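Side-chain contacts in austinol synthesis protein H (Emericella nidulans FGSC A4, PDB 5X9K), which takes part in the biosynthesis of the fungal meroterpenoids austinol and dehydroaustinol, probably as a homodimeric isomerase of the Trt14 family: residues A[47-52]-A[71-76]; A[85-90]-A[154-159]; A[118-123]-A[161-166]. All blocks are in the same frame, centred on the assembly; numbering follows the deposited sequence.

In the fold
From the N terminus, the chain passes helix 26-38 and helix 46-49, then runs through short strands before entering helix 73-86. Contact 1 closes this first loop of 18 residues, tying the segment 47-52 to the start of helix 73-86. Contact 2 opens where that helix ends, so the two are in series, with centres about 20 Å apart. Its loop runs through strands 108-119 and 122-134 to helix 150-167. Contact 3 begins at the hairpin between those strands and ends further along the same helix, so contacts 2 and 3 cross in sequence. Their centres lie about 6 Å apart, and together they hold the C-terminal helix against one end of the sheet.

Contact 1. Residues A[47-52]-A[71-76]; sequences SVLSFM and QTKEES
Lys73, at the start of helix 73-86, reaches with its ammonium group into the type I beta turn formed by Leu49 to Met52, so the contact joins a helix N terminus to the carbonyl oxygens of a turn. Lys73 NZ donates to Met52 O at 2.8 Å, with a C=O...N angle of 144° and the nitrogen tilted 32° from the carbonyl plane. A second bond, from Lys73 NZ to Leu49 O at 3.0 Å, is weak. Leu49 O also receives the backbone bond of the turn itself, from Met52 N.

The lysine reaches this far because its CG stands trans to the backbone N (chi1 -174°) and the rest of the chain is stretched out. Its methylenes are lined with apolar groups on the way: Leu49 CD2 lies 4.0 Å from Lys73 CG, the two side chains meeting at a slant, and Met52 CB lies 3.9 Å from Lys73 CD. Deeper in, Val48 and Met52 pack on Phe80 and Phe36, which bring helices 73-86 and 26-38 to the same core.

Behind the lysine the helix start is fixed by a capping box. Thr72 OG1 accepts from Glu75 N at 3.0 Å, and in return Glu75 OE1 accepts from Thr72 N at 2.9 Å, through its anti lone pair. One residue on, Ser76 OG donates to Lys73 O at 2.9 Å while sitting near Leu49 CD2.

Across the contact, the lysine nitrogen thus meets two backbone carbonyl oxygens, the bond to Leu49 O being the weak one. Their partial negative charges would probably stabilise a protonated amine, while the aliphatic part of the same side chain supplies the hydrophobic half of the contact.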
loop_
_atom_site.group_PDB
_atom_site.type_symbol
_atom_site.label_atom_id
_atom_site.label_comp_id
_atom_site.label_asym_id
_atom_site.label_seq_id
_atom_site.Cartn_x
_atom_site.Cartn_y
_atom_site.Cartn_z
ATOM N N SER A 47 -11.919 4.011 -20.441
ATOM C CA SER A 47 -11.545 2.603 -20.465
ATOM C C SER A 47 -11.313 2.066 -19.060
ATOM O O SER A 47 -11.654 0.912 -18.769
ATOM C CB SER A 47 -10.312 2.401 -21.338
ATOM O OG SER A 47 -10.676 2.436 -22.704
ATOM N N VAL A 48 -10.737 2.888 -18.177
ATOM C CA VAL A 48 -10.600 2.511 -16.772
ATOM C C VAL A 48 -11.968 2.414 -16.114
ATOM O O VAL A 48 -12.291 1.420 -15.451
ATOM C CB VAL A 48 -9.701 3.512 -16.022
ATOM C CG1 VAL A 48 -9.630 3.145 -14.578
ATOM C CG2 VAL A 48 -8.301 3.534 -16.615
ATOM N N LEU A 49 -12.798 3.442 -16.300
ATOM C CA LEU A 49 -14.116 3.444 -15.678
ATOM C C LEU A 49 -14.959 2.273 -16.149
ATOM O O LEU A 49 -15.816 1.795 -15.403
ATOM C CB LEU A 49 -14.844 4.754 -15.977
ATOM C CG LEU A 49 -14.312 6.037 -15.345
ATOM C CD1 LEU A 49 -15.010 7.218 -16.009
ATOM C CD2 LEU A 49 -14.550 6.031 -13.845
ATOM N N SER A 50 -14.754 1.810 -17.384
ATOM C CA SER A 50 -15.584 0.731 -17.905
ATOM C C SER A 50 -15.270 -0.614 -17.260
ATOM O O SER A 50 -16.045 -1.562 -17.428
ATOM C CB SER A 50 -15.430 0.630 -19.424
ATOM O OG SER A 50 -14.202 0.019 -19.766
ATOM N N PHE A 51 -14.165 -0.720 -16.531
ATOM C CA PHE A 51 -13.828 -1.934 -15.804
ATOM C C PHE A 51 -14.246 -1.883 -14.338
ATOM O O PHE A 51 -13.947 -2.819 -13.590
ATOM C CB PHE A 51 -12.324 -2.204 -15.915
ATOM C CG PHE A 51 -11.954 -3.135 -17.040
ATOM C CD1 PHE A 51 -11.768 -2.651 -18.330
ATOM C CD2 PHE A 51 -11.772 -4.489 -16.802
ATOM C CE1 PHE A 51 -11.419 -3.509 -19.373
ATOM C CE2 PHE A 51 -11.422 -5.353 -17.840
ATOM C CZ PHE A 51 -11.248 -4.858 -19.126
ATOM N N MET A 52 -14.929 -0.824 -13.910
ATOM C CA MET A 52 -15.433 -0.695 -12.551
ATOM C C MET A 52 -16.949 -0.883 -12.554
ATOM O O MET A 52 -17.651 -0.297 -13.388
ATOM C CB MET A 52 -15.053 0.669 -11.964
ATOM C CG MET A 52 -13.559 0.890 -11.950
ATOM S SD MET A 52 -13.187 2.589 -11.507
ATOM C CE MET A 52 -11.427 2.681 -11.672
ATOM N N GLN A 71 -14.288 6.901 -2.191
ATOM C CA GLN A 71 -14.876 7.625 -3.306
ATOM C C GLN A 71 -15.782 6.685 -4.084
ATOM O O GLN A 71 -15.536 5.476 -4.157
ATOM C CB GLN A 71 -13.823 8.200 -4.269
ATOM C CG GLN A 71 -13.170 9.480 -3.782
ATOM C CD GLN A 71 -12.411 10.189 -4.876
ATOM O OE1 GLN A 71 -11.807 9.551 -5.741
ATOM N NE2 GLN A 71 -12.442 11.518 -4.852
ATOM N N THR A 72 -16.840 7.257 -4.656
ATOM C CA THR A 72 -17.680 6.527 -5.589
ATOM C C THR A 72 -17.037 6.543 -6.967
ATOM O O THR A 72 -16.143 7.342 -7.254
ATOM C CB THR A 72 -19.077 7.146 -5.672
ATOM O OG1 THR A 72 -18.970 8.482 -6.177
ATOM C CG2 THR A 72 -19.721 7.188 -4.311
ATOM N N LYS A 73 -17.516 5.655 -7.832
ATOM C CA LYS A 73 -17.052 5.660 -9.214
ATOM C C LYS A 73 -17.310 7.016 -9.866
ATOM O O LYS A 73 -16.453 7.547 -10.591
ATOM C CB LYS A 73 -17.733 4.526 -9.979
ATOM C CG LYS A 73 -17.227 4.336 -11.375
ATOM C CD LYS A 73 -17.971 3.209 -12.077
ATOM C CE LYS A 73 -17.847 3.349 -13.582
ATOM N NZ LYS A 73 -18.544 2.237 -14.265
ATOM N N GLU A 74 -18.472 7.613 -9.577
ATOM C CA GLU A 74 -18.799 8.932 -10.111
ATOM C C GLU A 74 -17.817 9.988 -9.628
ATOM O O GLU A 74 -17.374 10.839 -10.410
ATOM C CB GLU A 74 -20.226 9.310 -9.708
ATOM C CG GLU A 74 -20.791 10.523 -10.431
ATOM C CD GLU A 74 -22.271 10.726 -10.136
ATOM O OE1 GLU A 74 -22.599 11.620 -9.325
ATOM O OE2 GLU A 74 -23.102 9.978 -10.701
ATOM N N GLU A 75 -17.466 9.952 -8.340
ATOM C CA GLU A 75 -16.496 10.905 -7.805
ATOM C C GLU A 75 -15.104 10.707 -8.402
ATOM O O GLU A 75 -14.342 11.670 -8.530
ATOM C CB GLU A 75 -16.440 10.786 -6.278
ATOM C CG GLU A 75 -17.563 11.491 -5.547
ATOM C CD GLU A 75 -17.583 11.145 -4.071
ATOM O OE1 GLU A 75 -17.200 10.007 -3.733
ATOM O OE2 GLU A 75 -17.974 12.006 -3.248
ATOM N N SER A 76 -14.746 9.485 -8.777
ATOM C CA SER A 76 -13.380 9.271 -9.229
ATOM C C SER A 76 -13.149 9.687 -10.677
ATOM O O SER A 76 -11.991 9.739 -11.105
ATOM C CB SER A 76 -12.990 7.806 -9.055
ATOM O OG SER A 76 -13.693 6.978 -9.963
#

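Contact 2. Residues A[85-90]-A[154-159]; sequences DFFYNF and DAWGKK
The Trp156 indole has Phe87 over one face, with Phe87 CZ 3.3 Å above its plane and displaced toward the rim, while Phe86 CB comes in at the indole edge, near the plane. The Phe87 ring in turn has Phe90 CD1 over its opposite face, 3.8 Å from the plane. These aromatics join the C-terminal helix 150-167 to the place where helix 73-86 passes into strand 87-94, in an arrangement of helices on a curled sheet consistent with the SnoaL-like alpha+beta barrel.

Phe87 and the six-membered ring of Trp156 lie nearly parallel, at 23°, but are slid well apart. Their centroids are 4.9 Å from each other and the rings scarcely overlap, so the closeness is between rims: Phe87 CE2 is 3.4 Å from Trp156 CZ2. The two side chains arrive from opposite directions. On the tryptophan side, a chi1 of -176° swings the indole away from the Trp156 backbone nitrogen and aims its benzo end at the corner formed by Phe86 and Phe87.

Phe124 also meets the Trp156 ring, and Phe164 meets Phe86, so the cluster continues along both the sheet and the helix. Next to it, Tyr88 and Asn89 together face Asp118 in a classic beta bulge. The polar edge of the indole is satisfied as well, since Trp156 NE1 is hydrogen-bonded to Ser119 OG. At the outer end of the benzo ring, Trp156 CH2 rests 4.0 Å from Phe86 CB.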
loop_
_atom_site.group_PDB
_atom_site.type_symbol
_atom_site.label_atom_id
_atom_site.label_comp_id
_atom_site.label_asym_id
_atom_site.label_seq_id
_atom_site.Cartn_x
_atom_site.Cartn_y
_atom_site.Cartn_z
ATOM N N ASP A 85 -5.522 14.873 -19.068
ATOM C CA ASP A 85 -5.192 16.257 -19.383
ATOM C C ASP A 85 -3.722 16.578 -19.139
ATOM O O ASP A 85 -3.171 17.464 -19.800
ATOM C CB ASP A 85 -6.079 17.206 -18.571
ATOM C CG ASP A 85 -7.540 17.142 -18.985
ATOM O OD1 ASP A 85 -7.808 16.873 -20.178
ATOM O OD2 ASP A 85 -8.417 17.356 -18.120
ATOM N N PHE A 86 -3.071 15.884 -18.212
ATOM C CA PHE A 86 -1.754 16.292 -17.744
ATOM C C PHE A 86 -0.620 15.381 -18.194
ATOM O O PHE A 86 0.539 15.677 -17.894
ATOM C CB PHE A 86 -1.751 16.388 -16.213
ATOM C CG PHE A 86 -2.754 17.376 -15.659
ATOM C CD1 PHE A 86 -3.101 18.511 -16.369
ATOM C CD2 PHE A 86 -3.344 17.165 -14.422
ATOM C CE1 PHE A 86 -4.018 19.416 -15.858
ATOM C CE2 PHE A 86 -4.263 18.070 -13.904
ATOM C CZ PHE A 86 -4.596 19.190 -14.621
ATOM N N PHE A 87 -0.901 14.295 -18.908
ATOM C CA PHE A 87 0.133 13.347 -19.299
ATOM C C PHE A 87 0.209 13.202 -20.816
ATOM O O PHE A 87 -0.819 13.055 -21.483
ATOM C CB PHE A 87 -0.109 11.978 -18.654
ATOM C CG PHE A 87 0.301 11.922 -17.209
ATOM C CD1 PHE A 87 1.597 11.576 -16.864
ATOM C CD2 PHE A 87 -0.589 12.253 -16.206
ATOM C CE1 PHE A 87 1.994 11.532 -15.545
ATOM C CE2 PHE A 87 -0.194 12.218 -14.872
ATOM C CZ PHE A 87 1.092 11.860 -14.547
ATOM N N TYR A 88 1.434 13.237 -21.350
ATOM C CA TYR A 88 1.656 12.827 -22.740
ATOM C C TYR A 88 1.588 11.311 -22.874
ATOM O O TYR A 88 1.062 10.788 -23.858
ATOM C CB TYR A 88 3.011 13.321 -23.238
ATOM C CG TYR A 88 3.217 14.812 -23.121
ATOM C CD1 TYR A 88 2.645 15.682 -24.037
ATOM C CD2 TYR A 88 3.992 15.344 -22.103
ATOM C CE1 TYR A 88 2.830 17.048 -23.932
ATOM C CE2 TYR A 88 4.186 16.712 -21.989
ATOM C CZ TYR A 88 3.601 17.557 -22.908
ATOM O OH TYR A 88 3.787 18.915 -22.807
ATOM N N ASN A 89 2.144 10.593 -21.907
ATOM C CA ASN A 89 2.013 9.145 -21.853
ATOM C C ASN A 89 2.082 8.728 -20.396
ATOM O O ASN A 89 2.591 9.460 -19.542
ATOM C CB ASN A 89 3.095 8.439 -22.674
ATOM C CG ASN A 89 4.490 8.796 -22.216
ATOM O OD1 ASN A 89 4.972 8.288 -21.201
ATOM N ND2 ASN A 89 5.144 9.693 -22.953
ATOM N N PHE A 90 1.566 7.536 -20.114
ATOM C CA PHE A 90 1.535 7.050 -18.744
ATOM C C PHE A 90 1.255 5.561 -18.783
ATOM O O PHE A 90 0.533 5.089 -19.658
ATOM C CB PHE A 90 0.468 7.778 -17.920
ATOM C CG PHE A 90 0.398 7.336 -16.486
ATOM C CD1 PHE A 90 1.307 7.819 -15.553
ATOM C CD2 PHE A 90 -0.582 6.441 -16.071
ATOM C CE1 PHE A 90 1.250 7.411 -14.229
ATOM C CE2 PHE A 90 -0.655 6.038 -14.743
ATOM C CZ PHE A 90 0.256 6.529 -13.820
ATOM N N ASP A 154 2.377 13.726 -3.988
ATOM C CA ASP A 154 2.177 15.102 -3.533
ATOM C C ASP A 154 3.159 16.061 -4.201
ATOM O O ASP A 154 2.806 17.208 -4.505
ATOM C CB ASP A 154 2.321 15.199 -2.012
ATOM C CG ASP A 154 1.323 14.329 -1.254
ATOM O OD1 ASP A 154 0.268 13.952 -1.819
ATOM O OD2 ASP A 154 1.612 14.017 -0.077
ATOM N N ALA A 155 4.401 15.620 -4.413
ATOM C CA ALA A 155 5.393 16.473 -5.065
ATOM C C ALA A 155 4.950 16.829 -6.477
ATOM O O ALA A 155 4.972 18.000 -6.881
ATOM C CB ALA A 155 6.753 15.775 -5.084
ATOM N N TRP A 156 4.522 15.825 -7.237
ATOM C CA TRP A 156 4.005 16.083 -8.570
ATOM C C TRP A 156 2.772 16.976 -8.514
ATOM O O TRP A 156 2.588 17.849 -9.372
ATOM C CB TRP A 156 3.682 14.760 -9.253
ATOM C CG TRP A 156 3.231 14.911 -10.677
ATOM C CD1 TRP A 156 4.025 15.106 -11.770
ATOM C CD2 TRP A 156 1.881 14.870 -11.161
ATOM N NE1 TRP A 156 3.249 15.186 -12.909
ATOM C CE2 TRP A 156 1.934 15.051 -12.558
ATOM C CE3 TRP A 156 0.633 14.702 -10.549
ATOM C CZ2 TRP A 156 0.790 15.069 -13.348
ATOM C CZ3 TRP A 156 -0.495 14.726 -11.334
ATOM C CH2 TRP A 156 -0.410 14.902 -12.722
ATOM N N GLY A 157 1.908 16.764 -7.516
ATOM C CA GLY A 157 0.735 17.611 -7.380
ATOM C C GLY A 157 1.102 19.064 -7.148
ATOM O O GLY A 157 0.438 19.975 -7.653
ATOM N N LYS A 158 2.172 19.296 -6.389
ATOM C CA LYS A 158 2.635 20.660 -6.164
ATOM C C LYS A 158 3.159 21.284 -7.454
ATOM O O LYS A 158 2.904 22.462 -7.726
ATOM C CB LYS A 158 3.714 20.676 -5.090
ATOM C CG LYS A 158 3.228 20.366 -3.676
ATOM C CD LYS A 158 4.194 20.954 -2.642
ATOM C CE LYS A 158 4.128 20.240 -1.288
ATOM N NZ LYS A 158 2.909 20.560 -0.482
ATOM N N LYS A 159 3.905 20.513 -8.252
ATOM C CA LYS A 159 4.379 21.022 -9.535
ATOM C C LYS A 159 3.217 21.397 -10.447
ATOM O O LYS A 159 3.259 22.440 -11.115
ATOM C CB LYS A 159 5.294 19.998 -10.205
ATOM C CG LYS A 159 6.593 19.728 -9.444
ATOM C CD LYS A 159 7.488 18.724 -10.159
ATOM C CE LYS A 159 7.912 19.213 -11.535
ATOM N NZ LYS A 159 8.625 20.521 -11.476
#

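Contact 3. Residues A[118-123]-A[161-166]; sequences DSLVGR and EAHFSA
Strands 108-119 and 122-134 turn back on each other through a type I beta turn from Ser119 to Gly122, and the tip of this hairpin abuts the last turns of helix 150-167, with the CA atoms of Val121 and His163 7.1 Å apart. Gly122 O accepts from both Ser119 N and Ser119 OG, the latter at 2.8 Å. Ser119 OG also accepts from Val121 N at 3.2 Å, which makes an ST turn.

Leu120 and Val121, the two central turn residues, both point toward the helix. Leu120 CG sits over one face of the His163 imidazole, a CH-pi contact 4.0 Å from the ring centroid and 27° off the normal, shifted toward NE2. Val121 CG1 packs 3.5 Å from His163 CB. The imidazole, extended from the helix by a chi1 of -178°, can meet both. Leu120 CD2 extends the contact to Phe164 CE1, at 4.0 Å.

Away from the helix, Arg123 NH1 bridges to Asp118 OD1 across the strand pair. The whole is a beta hairpin with a two-residue loop (2:2), Leu120 and Val121, whose apolar tip packs on the C-terminal helix at the protein surface.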
loop_
_atom_site.group_PDB
_atom_site.type_symbol
_atom_site.label_atom_id
_atom_site.label_comp_id
_atom_site.label_asym_id
_atom_site.label_seq_id
_atom_site.Cartn_x
_atom_site.Cartn_y
_atom_site.Cartn_z
ATOM N N ASP A 118 5.313 10.697 -18.860
ATOM C CA ASP A 118 5.820 12.017 -19.191
ATOM C C ASP A 118 4.671 13.003 -19.066
ATOM O O ASP A 118 3.668 12.886 -19.778
ATOM C CB ASP A 118 6.414 12.023 -20.600
ATOM C CG ASP A 118 7.659 11.154 -20.706
ATOM O OD1 ASP A 118 8.520 11.211 -19.803
ATOM O OD2 ASP A 118 7.769 10.398 -21.688
ATOM N N SER A 119 4.800 13.962 -18.156
ATOM C CA SER A 119 3.692 14.856 -17.881
ATOM C C SER A 119 4.051 16.288 -18.243
ATOM O O SER A 119 5.205 16.627 -18.516
ATOM C CB SER A 119 3.268 14.791 -16.404
ATOM O OG SER A 119 4.083 15.632 -15.624
ATOM N N LEU A 120 3.012 17.118 -18.224
ATOM C CA LEU A 120 3.080 18.558 -18.398
ATOM C C LEU A 120 4.241 19.182 -17.631
ATOM O O LEU A 120 4.870 20.132 -18.112
ATOM C CB LEU A 120 1.750 19.160 -17.942
ATOM C CG LEU A 120 1.335 20.561 -18.354
ATOM C CD1 LEU A 120 1.527 20.750 -19.847
ATOM C CD2 LEU A 120 -0.125 20.748 -17.974
ATOM N N VAL A 121 4.530 18.659 -16.437
ATOM C CA VAL A 121 5.556 19.228 -15.566
ATOM C C VAL A 121 6.703 18.238 -15.413
ATOM O O VAL A 121 7.379 18.206 -14.378
ATOM C CB VAL A 121 4.979 19.626 -14.192
ATOM C CG1 VAL A 121 3.947 20.720 -14.351
ATOM C CG2 VAL A 121 4.362 18.422 -13.494
ATOM N N GLY A 122 6.942 17.436 -16.437
ATOM C CA GLY A 122 8.110 16.590 -16.461
ATOM C C GLY A 122 7.816 15.158 -16.068
ATOM O O GLY A 122 6.672 14.704 -16.051
ATOM N N ARG A 123 8.891 14.442 -15.744
ATOM C CA ARG A 123 8.804 13.014 -15.467
ATOM C C ARG A 123 8.058 12.751 -14.161
ATOM O O ARG A 123 8.285 13.421 -13.147
ATOM C CB ARG A 123 10.215 12.426 -15.395
ATOM C CG ARG A 123 10.282 10.930 -15.371
ATOM C CD ARG A 123 9.904 10.357 -16.725
ATOM N NE ARG A 123 9.948 8.906 -16.672
ATOM C CZ ARG A 123 9.356 8.103 -17.544
ATOM N NH1 ARG A 123 8.647 8.605 -18.549
ATOM N NH2 ARG A 123 9.459 6.794 -17.386
ATOM N N GLU A 161 0.274 22.398 -9.521
ATOM C CA GLU A 161 -0.283 23.651 -9.008
ATOM C C GLU A 161 0.601 24.846 -9.352
ATOM O O GLU A 161 0.097 25.898 -9.768
ATOM C CB GLU A 161 -0.480 23.567 -7.491
ATOM C CG GLU A 161 -1.695 22.759 -7.054
ATOM C CD GLU A 161 -2.989 23.550 -7.137
ATOM O OE1 GLU A 161 -2.922 24.776 -7.370
ATOM O OE2 GLU A 161 -4.072 22.947 -6.964
ATOM N N ALA A 162 1.915 24.721 -9.153
ATOM C CA ALA A 162 2.809 25.820 -9.500
ATOM C C ALA A 162 2.766 26.120 -10.995
ATOM O O ALA A 162 2.885 27.285 -11.407
ATOM C CB ALA A 162 4.239 25.494 -9.059
ATOM N N HIS A 163 2.605 25.079 -11.814
ATOM C CA HIS A 163 2.506 25.249 -13.259
ATOM C C HIS A 163 1.280 26.076 -13.627
ATOM O O HIS A 163 1.385 27.087 -14.332
ATOM C CB HIS A 163 2.459 23.874 -13.930
ATOM C CG HIS A 163 2.415 23.928 -15.428
ATOM N ND1 HIS A 163 3.545 23.808 -16.211
ATOM C CD2 HIS A 163 1.379 24.088 -16.285
ATOM C CE1 HIS A 163 3.205 23.893 -17.484
ATOM N NE2 HIS A 163 1.898 24.069 -17.557
ATOM N N PHE A 164 0.105 25.664 -13.142
ATOM C CA PHE A 164 -1.118 26.397 -13.449
ATOM C C PHE A 164 -1.125 27.778 -12.817
ATOM O O PHE A 164 -1.652 28.723 -13.412
ATOM C CB PHE A 164 -2.340 25.601 -12.996
ATOM C CG PHE A 164 -2.829 24.629 -14.024
ATOM C CD1 PHE A 164 -2.015 23.593 -14.454
ATOM C CD2 PHE A 164 -4.094 24.761 -14.577
ATOM C CE1 PHE A 164 -2.454 22.699 -15.411
ATOM C CE2 PHE A 164 -4.544 23.870 -15.531
ATOM C CZ PHE A 164 -3.721 22.836 -15.951
ATOM N N SER A 165 -0.540 27.920 -11.625
ATOM C CA SER A 165 -0.438 29.244 -11.023
ATOM C C SER A 165 0.387 30.186 -11.889
ATOM O O SER A 165 0.092 31.386 -11.957
ATOM C CB SER A 165 0.165 29.144 -9.624
ATOM O OG SER A 165 0.386 30.440 -9.099
ATOM N N ALA A 166 1.419 29.662 -12.557
ATOM C CA ALA A 166 2.248 30.480 -13.433
ATOM C C ALA A 166 1.547 30.818 -14.743
ATOM O O ALA A 166 1.772 31.904 -15.288
ATOM C CB ALA A 166 3.573 29.773 -13.723
#